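Local coordinates for protein annexin B22 (Schistosoma mansoni, PDB 4MDU) that binds acidic phospholipid membranes and aggregates liposomes in a calcium-dependent manner, and takes part in worm reproduction and host-parasite interaction, at residues 61-66 against 100-105; 239-244 against 282-287; 119-124 against 129-134; 27-32 against 326-331; 300-305 against 310-315. All coordinates share one frame; numbering follows the deposited sequence.

Contact 1: residues 61-66 against 100-105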
# COMPACT_ATOMS: atom_id res chain seq x y z
N ASN B 61 18.01 -9.15 -29.74
CA ASN B 61 19.19 -9.93 -29.38
C ASN B 61 20.45 -9.09 -29.24
O ASN B 61 21.50 -9.60 -28.83
CB ASN B 61 19.41 -11.10 -30.35
CG ASN B 61 18.38 -12.20 -30.17
OD1 ASN B 61 17.73 -12.30 -29.13
ND2 ASN B 61 18.22 -13.04 -31.19
N ILE B 62 20.35 -7.81 -29.60
CA ILE B 62 21.45 -6.88 -29.37
C ILE B 62 21.14 -6.05 -28.12
O ILE B 62 21.78 -6.21 -27.08
CB ILE B 62 21.64 -5.95 -30.58
CG1 ILE B 62 22.15 -6.73 -31.80
CG2 ILE B 62 22.63 -4.84 -30.27
CD1 ILE B 62 22.38 -5.82 -33.00
N LEU B 63 20.13 -5.19 -28.24
CA LEU B 63 19.78 -4.21 -27.23
C LEU B 63 19.48 -4.82 -25.87
O LEU B 63 19.90 -4.28 -24.84
CB LEU B 63 18.62 -3.34 -27.71
CG LEU B 63 18.93 -2.46 -28.92
CD1 LEU B 63 17.67 -1.78 -29.44
CD2 LEU B 63 20.01 -1.43 -28.56
N ALA B 64 18.76 -5.94 -25.85
CA ALA B 64 18.46 -6.65 -24.60
C ALA B 64 19.60 -7.56 -24.13
O ALA B 64 19.46 -8.31 -23.15
CB ALA B 64 17.16 -7.43 -24.73
N ARG B 65 20.72 -7.53 -24.85
CA ARG B 65 21.94 -8.22 -24.41
C ARG B 65 23.14 -7.29 -24.17
O ARG B 65 24.28 -7.73 -24.16
CB ARG B 65 22.33 -9.32 -25.39
CG ARG B 65 21.31 -10.48 -25.50
CD ARG B 65 20.95 -11.06 -24.12
NE ARG B 65 22.13 -11.42 -23.35
CZ ARG B 65 22.17 -11.48 -22.02
NH1 ARG B 65 21.08 -11.23 -21.30
NH2 ARG B 65 23.30 -11.80 -21.41
N ARG B 66 22.88 -6.00 -23.97
CA ARG B 66 23.94 -5.02 -23.68
C ARG B 66 23.62 -4.23 -22.42
O ARG B 66 22.46 -4.05 -22.08
CB ARG B 66 24.10 -4.04 -24.86
CG ARG B 66 24.35 -4.69 -26.23
CD ARG B 66 25.80 -5.18 -26.41
NE ARG B 66 26.02 -5.65 -27.78
CZ ARG B 66 25.80 -6.90 -28.19
NH1 ARG B 66 25.41 -7.82 -27.31
NH2 ARG B 66 25.99 -7.24 -29.47
N LYS B 100 7.15 0.18 -26.67
CA LYS B 100 7.23 0.59 -25.27
C LYS B 100 8.52 0.09 -24.62
O LYS B 100 9.31 0.86 -24.08
CB LYS B 100 6.04 0.06 -24.48
CG LYS B 100 4.91 1.04 -24.27
CD LYS B 100 3.84 0.90 -25.33
CE LYS B 100 2.68 1.84 -25.04
NZ LYS B 100 2.20 1.67 -23.64
N VAL B 101 8.74 -1.22 -24.69
CA VAL B 101 9.87 -1.77 -23.97
C VAL B 101 11.17 -1.29 -24.61
O VAL B 101 12.17 -1.05 -23.93
CB VAL B 101 9.78 -3.31 -23.85
CG1 VAL B 101 9.97 -3.97 -25.21
CG2 VAL B 101 10.82 -3.82 -22.85
N LEU B 102 11.16 -1.14 -25.93
CA LEU B 102 12.33 -0.63 -26.63
C LEU B 102 12.68 0.79 -26.17
O LEU B 102 13.85 1.17 -26.12
CB LEU B 102 12.12 -0.64 -28.14
CG LEU B 102 12.27 -1.97 -28.86
CD1 LEU B 102 12.05 -1.80 -30.36
CD2 LEU B 102 13.64 -2.58 -28.58
N CYS B 103 11.67 1.57 -25.84
CA CYS B 103 11.94 2.94 -25.46
C CYS B 103 12.52 2.98 -24.06
O CYS B 103 13.43 3.75 -23.81
CB CYS B 103 10.69 3.82 -25.58
SG CYS B 103 10.34 4.35 -27.29
N GLN B 104 12.03 2.14 -23.16
CA GLN B 104 12.62 2.09 -21.82
C GLN B 104 14.09 1.71 -21.94
O GLN B 104 14.95 2.28 -21.28
CB GLN B 104 11.87 1.09 -20.94
CG GLN B 104 10.41 1.45 -20.77
CD GLN B 104 10.24 2.88 -20.27
OE1 GLN B 104 10.68 3.22 -19.17
NE2 GLN B 104 9.63 3.73 -21.10
N LEU B 105 14.36 0.79 -22.85
CA LEU B 105 15.70 0.25 -23.07
C LEU B 105 16.74 1.19 -23.71
O LEU B 105 17.89 1.20 -23.27
CB LEU B 105 15.55 -1.05 -23.87
CG LEU B 105 16.51 -2.25 -23.77
CD1 LEU B 105 16.96 -2.61 -22.35
CD2 LEU B 105 15.84 -3.44 -24.45
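Leu105 and Leu63 carry this contact, each giving up about 50 Å² to the other segment, with Leu102 adding a smaller share. The CD2 methyl of Leu105 does most of the touching: it lies 4.3 Å from CB of Leu63 and 4.2 Å from CB of Ala64, so it rests against the end of helix 56-63 and the first residue after it rather than meeting the end of a side chain. The same methyl is 4.1 Å from N of Ala64, and Leu105 CG is 4.1 Å from O of Leu63, which places the leucine against the backbone where helix 56-63 ends. A type I turn from Leu63 to Arg66 begins here and takes the chain away. Both segments fall within the predicted first annexin repeat, whose range spans five helices; the contact brings the second of them, 56-63, against the fifth, 96-106. Beyond Leu105, the outer part of Leu63 is met by Leu102. With its CG beside the backbone N (chi1 -65°), Leu63 sends CD1 to within 4.2 Å of Leu102 CD2, and the two side chains cross at roughly a right angle. No hydrogen bond joins the segments, and every touching residue is buried. Leu45 of helix 38-48 packs on Leu63, while Ile317 of helix 311-320 reaches Leu105. The side chain of Leu102 lies about 7 Å from those of Thr54 and Glu56, which bind calcium.

Contact 2: residues 239-244 against 282-287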
# COMPACT_ATOMS: atom_id res chain seq x y z
N ARG B 239 17.37 7.92 10.01
CA ARG B 239 18.77 8.24 9.84
C ARG B 239 19.58 6.98 9.63
O ARG B 239 20.34 6.89 8.66
N VAL B 240 19.43 6.01 10.53
CA VAL B 240 20.21 4.77 10.42
C VAL B 240 19.85 3.95 9.17
O VAL B 240 20.70 3.64 8.34
CB VAL B 240 20.10 3.86 11.68
CG1 VAL B 240 20.82 2.54 11.46
CG2 VAL B 240 20.67 4.57 12.91
N ILE B 241 18.57 3.60 9.04
CA ILE B 241 18.17 2.71 7.95
C ILE B 241 18.47 3.33 6.58
O ILE B 241 19.08 2.69 5.73
CB ILE B 241 16.69 2.30 8.08
CG1 ILE B 241 16.51 1.46 9.35
CG2 ILE B 241 16.24 1.51 6.85
CD1 ILE B 241 17.40 0.24 9.38
N CYS B 242 18.10 4.59 6.39
CA CYS B 242 18.28 5.21 5.08
C CYS B 242 19.72 5.58 4.72
O CYS B 242 20.05 5.66 3.54
CB CYS B 242 17.36 6.42 4.91
SG CYS B 242 15.63 5.97 4.97
N ASN B 243 20.59 5.78 5.71
CA ASN B 243 21.95 6.21 5.40
C ASN B 243 23.05 5.17 5.41
O ASN B 243 24.03 5.32 4.69
CB ASN B 243 22.36 7.40 6.28
CG ASN B 243 21.53 8.63 6.01
OD1 ASN B 243 21.44 9.09 4.87
ND2 ASN B 243 20.87 9.13 7.04
N ARG B 244 22.94 4.13 6.23
CA ARG B 244 24.06 3.20 6.33
C ARG B 244 24.22 2.47 5.01
O ARG B 244 23.24 2.23 4.33
CB ARG B 244 23.87 2.20 7.47
CG ARG B 244 23.79 2.83 8.84
CD ARG B 244 24.99 3.77 9.12
NE ARG B 244 24.77 4.46 10.39
CZ ARG B 244 24.83 5.78 10.57
NH1 ARG B 244 25.15 6.58 9.56
NH2 ARG B 244 24.59 6.29 11.77
N ALA B 282 11.81 -2.08 2.80
CA ALA B 282 12.48 -2.15 1.50
C ALA B 282 13.98 -1.86 1.64
O ALA B 282 14.82 -2.64 1.17
CB ALA B 282 11.85 -1.18 0.51
N VAL B 283 14.33 -0.74 2.27
CA VAL B 283 15.74 -0.35 2.38
C VAL B 283 16.56 -1.40 3.14
O VAL B 283 17.65 -1.79 2.70
CB VAL B 283 15.90 1.03 3.02
CG1 VAL B 283 17.40 1.32 3.32
CG2 VAL B 283 15.29 2.12 2.14
N LEU B 284 16.04 -1.87 4.27
CA LEU B 284 16.74 -2.87 5.08
C LEU B 284 16.95 -4.15 4.28
O LEU B 284 18.06 -4.72 4.26
CB LEU B 284 15.97 -3.19 6.36
CG LEU B 284 16.64 -4.18 7.32
CD1 LEU B 284 18.09 -3.81 7.59
CD2 LEU B 284 15.83 -4.30 8.61
N ARG B 285 15.89 -4.57 3.60
CA ARG B 285 15.93 -5.83 2.86
C ARG B 285 16.78 -5.68 1.61
O ARG B 285 17.40 -6.64 1.16
CB ARG B 285 14.51 -6.31 2.53
CG ARG B 285 13.69 -6.73 3.75
CD ARG B 285 12.35 -7.41 3.36
NE ARG B 285 12.57 -8.71 2.71
CZ ARG B 285 11.68 -9.36 1.96
NH1 ARG B 285 10.46 -8.85 1.73
NH2 ARG B 285 12.01 -10.52 1.42
N TYR B 286 16.86 -4.46 1.08
CA TYR B 286 17.76 -4.21 -0.04
C TYR B 286 19.18 -4.56 0.39
O TYR B 286 20.01 -5.02 -0.41
CB TYR B 286 17.71 -2.75 -0.49
CG TYR B 286 18.50 -2.53 -1.75
CD1 TYR B 286 19.78 -1.98 -1.72
CD2 TYR B 286 17.99 -2.92 -2.97
CE1 TYR B 286 20.50 -1.80 -2.91
CE2 TYR B 286 18.70 -2.75 -4.15
CZ TYR B 286 19.95 -2.20 -4.12
OH TYR B 286 20.62 -2.06 -5.32
N ALA B 287 19.46 -4.33 1.66
CA ALA B 287 20.75 -4.66 2.21
C ALA B 287 20.86 -6.13 2.59
O ALA B 287 21.77 -6.81 2.14
CB ALA B 287 21.07 -3.77 3.40
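Within the predicted third annexin repeat, an all-helical unit, Ile241 on helix 236-243 packs against Val283 and Leu284 on helix 274-288. The axes of the short segments approach to 9.2 Å and run at 50° to each other, and the nearest CA pair, that of Ile241 and Leu284, is 6.4 Å apart. Ile241 turns its CG2 methyl anti to the backbone N, and it is this branch that goes to Val283, the side chains sliding past each other in opposite directions. The other branch ends in CD1, which stands 4.5 Å from CD1 of Leu284, a looser approach. Leu249 of helix 246-260, together with Leu264 and Ile268 of helix 264-271, packs on both Ile241 and Leu284; Thr136 of helix 128-136 touches Val283. Ile241, Val283 and Leu284 are buried, and no hydrogen bond links the two segments. Val283 holds CG1 anti to its own N (chi1 171°), which drives this methyl into the facing helix: it sits 3.7 Å from Ile241 CG2 and, in a tight carbon-to-oxygen approach, 3.2 Å from Ile241 O.

Contact 3: residues 119-124 against 129-134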
# COMPACT_ATOMS: atom_id res chain seq x y z
N TYR B 119 5.86 10.27 -13.83
CA TYR B 119 4.50 9.74 -13.94
C TYR B 119 3.92 9.30 -12.59
O TYR B 119 2.72 9.44 -12.33
CB TYR B 119 4.42 8.62 -15.00
CG TYR B 119 4.54 9.18 -16.41
CD1 TYR B 119 3.59 10.06 -16.90
CD2 TYR B 119 5.61 8.84 -17.25
CE1 TYR B 119 3.68 10.59 -18.18
CE2 TYR B 119 5.72 9.37 -18.55
CZ TYR B 119 4.73 10.25 -19.00
OH TYR B 119 4.77 10.81 -20.26
N ALA B 120 4.77 8.80 -11.71
CA ALA B 120 4.31 8.36 -10.40
C ALA B 120 3.76 9.52 -9.57
O ALA B 120 2.97 9.33 -8.64
CB ALA B 120 5.44 7.66 -9.65
N MET B 121 4.18 10.74 -9.92
CA MET B 121 3.75 11.91 -9.16
C MET B 121 2.77 12.81 -9.91
O MET B 121 1.85 13.36 -9.32
CB MET B 121 4.97 12.70 -8.66
CG MET B 121 5.84 11.90 -7.68
SD MET B 121 7.27 12.82 -7.10
CE MET B 121 8.23 13.00 -8.61
N LYS B 122 2.94 12.93 -11.22
CA LYS B 122 2.17 13.90 -11.98
C LYS B 122 0.68 13.55 -12.09
O LYS B 122 -0.16 14.42 -12.31
CB LYS B 122 2.76 14.08 -13.38
N GLY B 123 0.35 12.27 -11.94
CA GLY B 123 -1.02 11.84 -12.07
C GLY B 123 -1.88 12.13 -10.85
O GLY B 123 -1.54 12.96 -10.00
N LEU B 124 -3.01 11.44 -10.78
CA LEU B 124 -3.94 11.56 -9.67
C LEU B 124 -3.52 10.62 -8.55
O LEU B 124 -3.42 9.41 -8.75
CB LEU B 124 -5.35 11.20 -10.15
CG LEU B 124 -5.95 12.22 -11.10
CD1 LEU B 124 -7.15 11.65 -11.82
CD2 LEU B 124 -6.31 13.48 -10.34
N ARG B 129 4.48 3.28 -4.27
CA ARG B 129 5.09 1.98 -4.48
C ARG B 129 6.26 2.12 -5.45
O ARG B 129 7.32 1.50 -5.27
CB ARG B 129 4.05 1.03 -5.05
CG ARG B 129 4.56 -0.37 -5.30
CD ARG B 129 3.45 -1.31 -5.78
NE ARG B 129 4.01 -2.56 -6.30
CZ ARG B 129 3.34 -3.70 -6.42
NH1 ARG B 129 2.07 -3.79 -6.04
NH2 ARG B 129 3.96 -4.77 -6.92
N VAL B 130 6.05 2.94 -6.48
CA VAL B 130 7.07 3.22 -7.47
C VAL B 130 8.19 4.12 -6.87
O VAL B 130 9.37 3.93 -7.16
CB VAL B 130 6.45 3.84 -8.75
CG1 VAL B 130 7.53 4.39 -9.68
CG2 VAL B 130 5.60 2.80 -9.48
N LEU B 131 7.82 5.07 -6.02
CA LEU B 131 8.85 5.91 -5.39
C LEU B 131 9.75 5.05 -4.48
O LEU B 131 10.97 5.11 -4.57
CB LEU B 131 8.23 7.05 -4.57
CG LEU B 131 7.25 7.97 -5.27
CD1 LEU B 131 6.95 9.24 -4.40
CD2 LEU B 131 7.80 8.33 -6.63
N ILE B 132 9.12 4.23 -3.65
CA ILE B 132 9.87 3.30 -2.81
C ILE B 132 10.77 2.38 -3.63
O ILE B 132 11.96 2.23 -3.34
CB ILE B 132 8.95 2.44 -1.96
CG1 ILE B 132 8.13 3.32 -1.02
CG2 ILE B 132 9.76 1.43 -1.17
CD1 ILE B 132 7.26 2.56 -0.05
N GLU B 133 10.20 1.76 -4.65
CA GLU B 133 10.93 0.81 -5.49
C GLU B 133 12.18 1.42 -6.14
O GLU B 133 13.26 0.82 -6.16
CB GLU B 133 10.00 0.25 -6.60
CG GLU B 133 10.72 -0.69 -7.56
CD GLU B 133 10.32 -0.48 -9.02
OE1 GLU B 133 9.11 -0.50 -9.30
OE2 GLU B 133 11.22 -0.28 -9.87
N ILE B 134 12.01 2.61 -6.69
CA ILE B 134 13.10 3.29 -7.38
C ILE B 134 14.13 3.91 -6.42
O ILE B 134 15.32 3.62 -6.51
CB ILE B 134 12.54 4.36 -8.35
CG1 ILE B 134 11.82 3.68 -9.52
CG2 ILE B 134 13.67 5.26 -8.85
CD1 ILE B 134 11.32 4.64 -10.56
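No ring, amide or guanidinium group forms a face or an edge where Ala120 meets Val130 and Leu131; the three pairs joining the segments are all aliphatic. Ala120 is the middle piece. Its CB bond points at the other helix, and that one methyl touches two neighbours at equal distance, CG1 of Val130 at 3.9 Å and CD2 of Leu131 at 3.9 Å, so it fits between consecutive side chains. The small side chain is consistent with the close backbones, the CA atoms of Ala120 and Val130 being 6.5 Å apart. Val130 presents its CG1 branch because that methyl stands anti to the backbone N (chi1 169°). The CB of Leu131 is directed alongside the facing segment, and its outer end turns in, so that CD2 also lies 4.2 Å from CG of Met121. The contact thus closes the short connection between helices 109-122 and 128-136 in the predicted second annexin repeat. In annexins this interhelical loop carries the calcium site, and here Met121 and Gly123 bind one calcium ion together with Gly125 and Glu173. The deposited structure is calcium-free, so the packing described exists without the metal. A backbone hydrogen bond between Ala120 and Asn127 spans the same loop. Tyr178 and Leu182 of helix 177-187 press on Leu131, while Arg314 of helix 311-320 touches Val130. Further along, Leu124 pairs with a parallel strand of the second subunit and packs on Ile237 of that subunit, so the connection between these two helices also takes part in the homodimer interface.

Contact 4: residues 27-32 against 326-331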
# COMPACT_ATOMS: atom_id res chain seq x y z
N ARG B 27 25.30 -11.71 -9.06
CA ARG B 27 25.42 -12.18 -10.43
C ARG B 27 24.36 -11.55 -11.30
O ARG B 27 23.16 -11.72 -11.05
CB ARG B 27 25.31 -13.72 -10.49
CG ARG B 27 26.32 -14.43 -9.61
CD ARG B 27 25.69 -15.61 -8.89
NE ARG B 27 25.48 -16.72 -9.79
CZ ARG B 27 24.38 -17.48 -9.79
NH1 ARG B 27 23.39 -17.25 -8.94
NH2 ARG B 27 24.28 -18.46 -10.66
N PRO B 28 24.79 -10.83 -12.34
CA PRO B 28 23.87 -10.20 -13.30
C PRO B 28 23.57 -11.12 -14.48
O PRO B 28 24.31 -12.09 -14.71
CB PRO B 28 24.67 -8.99 -13.79
CG PRO B 28 26.09 -9.46 -13.74
CD PRO B 28 26.19 -10.45 -12.60
N THR B 29 22.51 -10.83 -15.24
CA THR B 29 22.30 -11.57 -16.49
C THR B 29 22.96 -10.85 -17.67
O THR B 29 23.10 -11.43 -18.76
CB THR B 29 20.82 -11.77 -16.80
OG1 THR B 29 20.18 -10.49 -16.85
CG2 THR B 29 20.16 -12.65 -15.73
N ILE B 30 23.33 -9.59 -17.48
CA ILE B 30 24.04 -8.86 -18.54
C ILE B 30 25.34 -8.23 -18.04
O ILE B 30 25.33 -7.41 -17.12
CB ILE B 30 23.16 -7.78 -19.24
CG1 ILE B 30 21.93 -8.42 -19.91
CG2 ILE B 30 24.01 -7.01 -20.30
CD1 ILE B 30 20.80 -7.38 -20.32
N LYS B 31 26.44 -8.63 -18.66
CA LYS B 31 27.77 -8.15 -18.29
C LYS B 31 28.34 -7.41 -19.49
O LYS B 31 28.03 -7.77 -20.63
CB LYS B 31 28.69 -9.34 -17.98
CG LYS B 31 28.42 -10.05 -16.65
CD LYS B 31 29.00 -11.47 -16.66
CE LYS B 31 30.28 -11.59 -15.84
NZ LYS B 31 30.01 -11.57 -14.37
N PRO B 32 29.18 -6.40 -19.24
CA PRO B 32 29.88 -5.73 -20.34
C PRO B 32 30.55 -6.76 -21.25
O PRO B 32 31.20 -7.69 -20.77
CB PRO B 32 30.93 -4.87 -19.63
CG PRO B 32 31.01 -5.41 -18.23
CD PRO B 32 29.62 -5.90 -17.93
N ASP B 326 20.74 -13.72 -9.38
CA ASP B 326 20.52 -14.10 -8.00
C ASP B 326 19.06 -13.92 -7.63
O ASP B 326 18.51 -14.68 -6.83
CB ASP B 326 21.42 -13.28 -7.06
CG ASP B 326 22.88 -13.68 -7.19
OD1 ASP B 326 23.75 -12.78 -7.28
OD2 ASP B 326 23.16 -14.89 -7.22
N ILE B 327 18.44 -12.92 -8.24
CA ILE B 327 17.02 -12.68 -8.03
C ILE B 327 16.20 -13.80 -8.67
O ILE B 327 15.15 -14.20 -8.15
CB ILE B 327 16.62 -11.32 -8.64
CG1 ILE B 327 17.25 -10.17 -7.85
CG2 ILE B 327 15.10 -11.18 -8.73
CD1 ILE B 327 17.31 -8.86 -8.62
N MET B 328 16.66 -14.31 -9.80
CA MET B 328 15.98 -15.42 -10.47
C MET B 328 16.01 -16.68 -9.60
O MET B 328 14.98 -17.34 -9.43
CB MET B 328 16.59 -15.68 -11.85
CG MET B 328 16.13 -14.66 -12.90
SD MET B 328 17.17 -14.64 -14.37
CE MET B 328 17.17 -16.36 -14.84
N ASP B 329 17.16 -16.99 -9.02
CA ASP B 329 17.25 -18.16 -8.14
C ASP B 329 16.28 -18.03 -6.97
O ASP B 329 15.52 -18.96 -6.67
CB ASP B 329 18.66 -18.36 -7.63
CG ASP B 329 19.64 -18.68 -8.74
OD1 ASP B 329 19.19 -18.92 -9.88
OD2 ASP B 329 20.85 -18.68 -8.48
N ALA B 330 16.31 -16.87 -6.32
CA ALA B 330 15.40 -16.62 -5.20
C ALA B 330 13.94 -16.74 -5.64
O ALA B 330 13.11 -17.30 -4.94
CB ALA B 330 15.65 -15.25 -4.61
N TYR B 331 13.63 -16.21 -6.82
CA TYR B 331 12.27 -16.27 -7.29
C TYR B 331 11.74 -17.71 -7.34
O TYR B 331 10.64 -18.00 -6.87
CB TYR B 331 12.12 -15.60 -8.64
CG TYR B 331 10.66 -15.47 -9.00
CD1 TYR B 331 9.94 -16.56 -9.48
CD2 TYR B 331 10.00 -14.26 -8.84
CE1 TYR B 331 8.60 -16.45 -9.80
CE2 TYR B 331 8.66 -14.13 -9.16
CZ TYR B 331 7.96 -15.24 -9.63
OH TYR B 331 6.64 -15.13 -9.93
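Arg27 starts with CG beside its backbone N and then bends at chi2 and again at chi3 (74°), a fold that brings the edge of the guanidinium to the carboxylates of Asp326 and Asp329. Asp326 holds Arg27 at two places. Its OD1 accepts the backbone N of Arg27 at a short 2.6 Å, and its OD2 takes NH1 of the same arginine at 2.9 Å in a nearly straight bond of 165°. Both oxygens are approached from above the carboxylate plane. The Asp329 OD2 atom, met on its syn side but 33° out of the carboxylate plane, is the second acceptor of Arg27 NH1, at 3.0 Å. Both acceptors lie at the edge of the guanidinium, close to its plane, and one nitrogen is therefore shared by two salt bridges one helical turn apart. The arginine charge probably offsets the two neighbouring carboxylates. Beside this network, CG2 of Thr29 rests 3.8 Å from SD of Met328, the side chains crossing at about a right angle; the hydroxyl of Thr29 hydrogen-bonds to O of Leu358. The pairing fastens the loop before helix 38-48 to helix 324-335 of the predicted fourth repeat, consistent with the annexin arrangement in which the N-terminal tail runs over the face remote from the calcium loops.

Contact 5: residues 300-305 against 310-315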
# COMPACT_ATOMS: atom_id res chain seq x y z
N ASP B 300 4.90 -9.26 -7.57
CA ASP B 300 3.75 -8.38 -7.41
C ASP B 300 3.55 -7.52 -8.65
O ASP B 300 2.46 -7.00 -8.88
CB ASP B 300 3.89 -7.55 -6.14
CG ASP B 300 3.91 -8.42 -4.90
OD1 ASP B 300 3.60 -9.62 -5.05
OD2 ASP B 300 4.24 -7.92 -3.80
N SER B 301 4.58 -7.40 -9.47
CA SER B 301 4.49 -6.56 -10.66
C SER B 301 3.78 -7.30 -11.78
O SER B 301 3.39 -6.70 -12.78
CB SER B 301 5.88 -6.15 -11.13
OG SER B 301 6.46 -7.18 -11.91
N MET B 302 3.65 -8.62 -11.64
CA MET B 302 3.01 -9.40 -12.69
C MET B 302 1.54 -9.60 -12.37
O MET B 302 1.16 -10.52 -11.64
CB MET B 302 3.73 -10.74 -12.91
CG MET B 302 5.00 -10.59 -13.71
SD MET B 302 6.01 -12.07 -13.80
CE MET B 302 6.55 -12.23 -12.10
N ALA B 303 0.71 -8.70 -12.88
CA ALA B 303 -0.72 -8.75 -12.62
C ALA B 303 -1.50 -8.67 -13.93
O ALA B 303 -2.64 -8.21 -13.96
CB ALA B 303 -1.12 -7.61 -11.67
N GLY B 304 -0.87 -9.12 -15.00
CA GLY B 304 -1.47 -9.08 -16.32
C GLY B 304 -1.85 -7.70 -16.81
O GLY B 304 -2.86 -7.53 -17.49
N LEU B 305 -1.04 -6.69 -16.49
CA LEU B 305 -1.35 -5.33 -16.93
C LEU B 305 -0.60 -4.97 -18.21
O LEU B 305 -0.90 -3.96 -18.84
CB LEU B 305 -1.02 -4.32 -15.84
CG LEU B 305 -1.54 -4.71 -14.45
CD1 LEU B 305 -0.80 -3.94 -13.35
CD2 LEU B 305 -3.05 -4.50 -14.37
N TYR B 310 4.77 -0.32 -15.65
CA TYR B 310 6.14 -0.39 -16.13
C TYR B 310 7.09 -1.11 -15.20
O TYR B 310 8.25 -1.32 -15.54
CB TYR B 310 6.67 1.01 -16.41
CG TYR B 310 6.33 1.51 -17.78
CD1 TYR B 310 7.33 1.74 -18.72
CD2 TYR B 310 5.02 1.73 -18.15
CE1 TYR B 310 7.03 2.20 -19.98
CE2 TYR B 310 4.70 2.18 -19.43
CZ TYR B 310 5.72 2.42 -20.34
OH TYR B 310 5.43 2.87 -21.60
N ALA B 311 6.58 -1.51 -14.03
CA ALA B 311 7.43 -2.08 -12.98
C ALA B 311 8.21 -3.32 -13.42
O ALA B 311 9.42 -3.42 -13.18
CB ALA B 311 6.62 -2.35 -11.70
N LEU B 312 7.51 -4.25 -14.07
CA LEU B 312 8.14 -5.50 -14.49
C LEU B 312 9.33 -5.26 -15.39
O LEU B 312 10.42 -5.80 -15.16
CB LEU B 312 7.13 -6.41 -15.21
CG LEU B 312 7.74 -7.69 -15.78
CD1 LEU B 312 8.39 -8.55 -14.69
CD2 LEU B 312 6.66 -8.51 -16.51
N MET B 313 9.12 -4.46 -16.43
CA MET B 313 10.21 -4.17 -17.36
C MET B 313 11.28 -3.26 -16.72
O MET B 313 12.47 -3.43 -16.98
CB MET B 313 9.68 -3.64 -18.72
CG MET B 313 9.14 -2.22 -18.74
SD MET B 313 8.64 -1.64 -20.39
CE MET B 313 6.88 -1.92 -20.29
N ARG B 314 10.87 -2.31 -15.88
CA ARG B 314 11.86 -1.46 -15.19
C ARG B 314 12.80 -2.32 -14.34
O ARG B 314 14.02 -2.22 -14.45
CB ARG B 314 11.19 -0.40 -14.32
CG ARG B 314 12.21 0.44 -13.50
CD ARG B 314 11.56 1.65 -12.81
NE ARG B 314 10.44 1.26 -11.95
CZ ARG B 314 9.16 1.50 -12.23
NH1 ARG B 314 8.82 2.15 -13.33
NH2 ARG B 314 8.22 1.08 -11.39
N LEU B 315 12.22 -3.21 -13.55
CA LEU B 315 13.01 -4.07 -12.68
C LEU B 315 13.97 -4.97 -13.46
O LEU B 315 15.16 -5.04 -13.14
CB LEU B 315 12.11 -4.88 -11.76
CG LEU B 315 11.48 -3.99 -10.68
CD1 LEU B 315 10.40 -4.73 -9.96
CD2 LEU B 315 12.55 -3.41 -9.69
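Leu312 can be followed outward from its backbone into the facing segment, where it meets Ser301 and then Met302. Its CB lies 3.5 Å from OG of Ser301, and CG, one bond on, is 4.1 Å from the same oxygen. At the tip CD1 touches both residues, 3.7 Å from Ser301 OG and 4.1 Å from Met302 CG, while CD2 meets CG of Met302 at 3.9 Å. CG sits anti to the backbone N (chi1 175°), which carries it and its methyls toward the 300-305 segment. Although Ser301 OG touches only carbon here, it is not left without a polar partner, since it hydrogen-bonds to O of Leu298 one turn back in its own helix. CB of Ser301 meets CB of Ala311 at 3.9 Å, so the serine touches two consecutive residues of helix 311-320. The arrangement closes the calcium-binding loop between helices 290-301 and 311-320 in the predicted fourth annexin repeat. Met302, Gly304 and Leu305 bind one calcium ion together with Asp346, which also serves a second ion with Gly306. In this calcium-free form, N of Gly304 donates a hydrogen bond to OD1 of Asp346, and Gly304 takes a positive phi of 60°, a conformation that favours glycine. Met302 also packs on Leu339, Ala342 and Val343 of helix 339-346, while Leu298 presses on Leu312 from within helix 290-301.

Contact 4 opens first, at residues 27-32, and closes last, at 326-331; its loop encloses all the others, which follow in series as contacts 1, 3, 2 and 5 without crossing. Contacts 1 and 2 each join two helices of one repeat over a long excursion of over 30 residues, whereas contacts 3 and 5 close four-residue connections at calcium sites. Neighbouring contacts also touch: Arg65 of contact 1 probably hydrogen-bonds to O of Thr29 in contact 4, Gln104 meets Tyr310 of contact 5, and Glu133 of contact 3 forms a salt bridge with Arg314. Contact 2 meets contact 3 through Ala282 and Ile132.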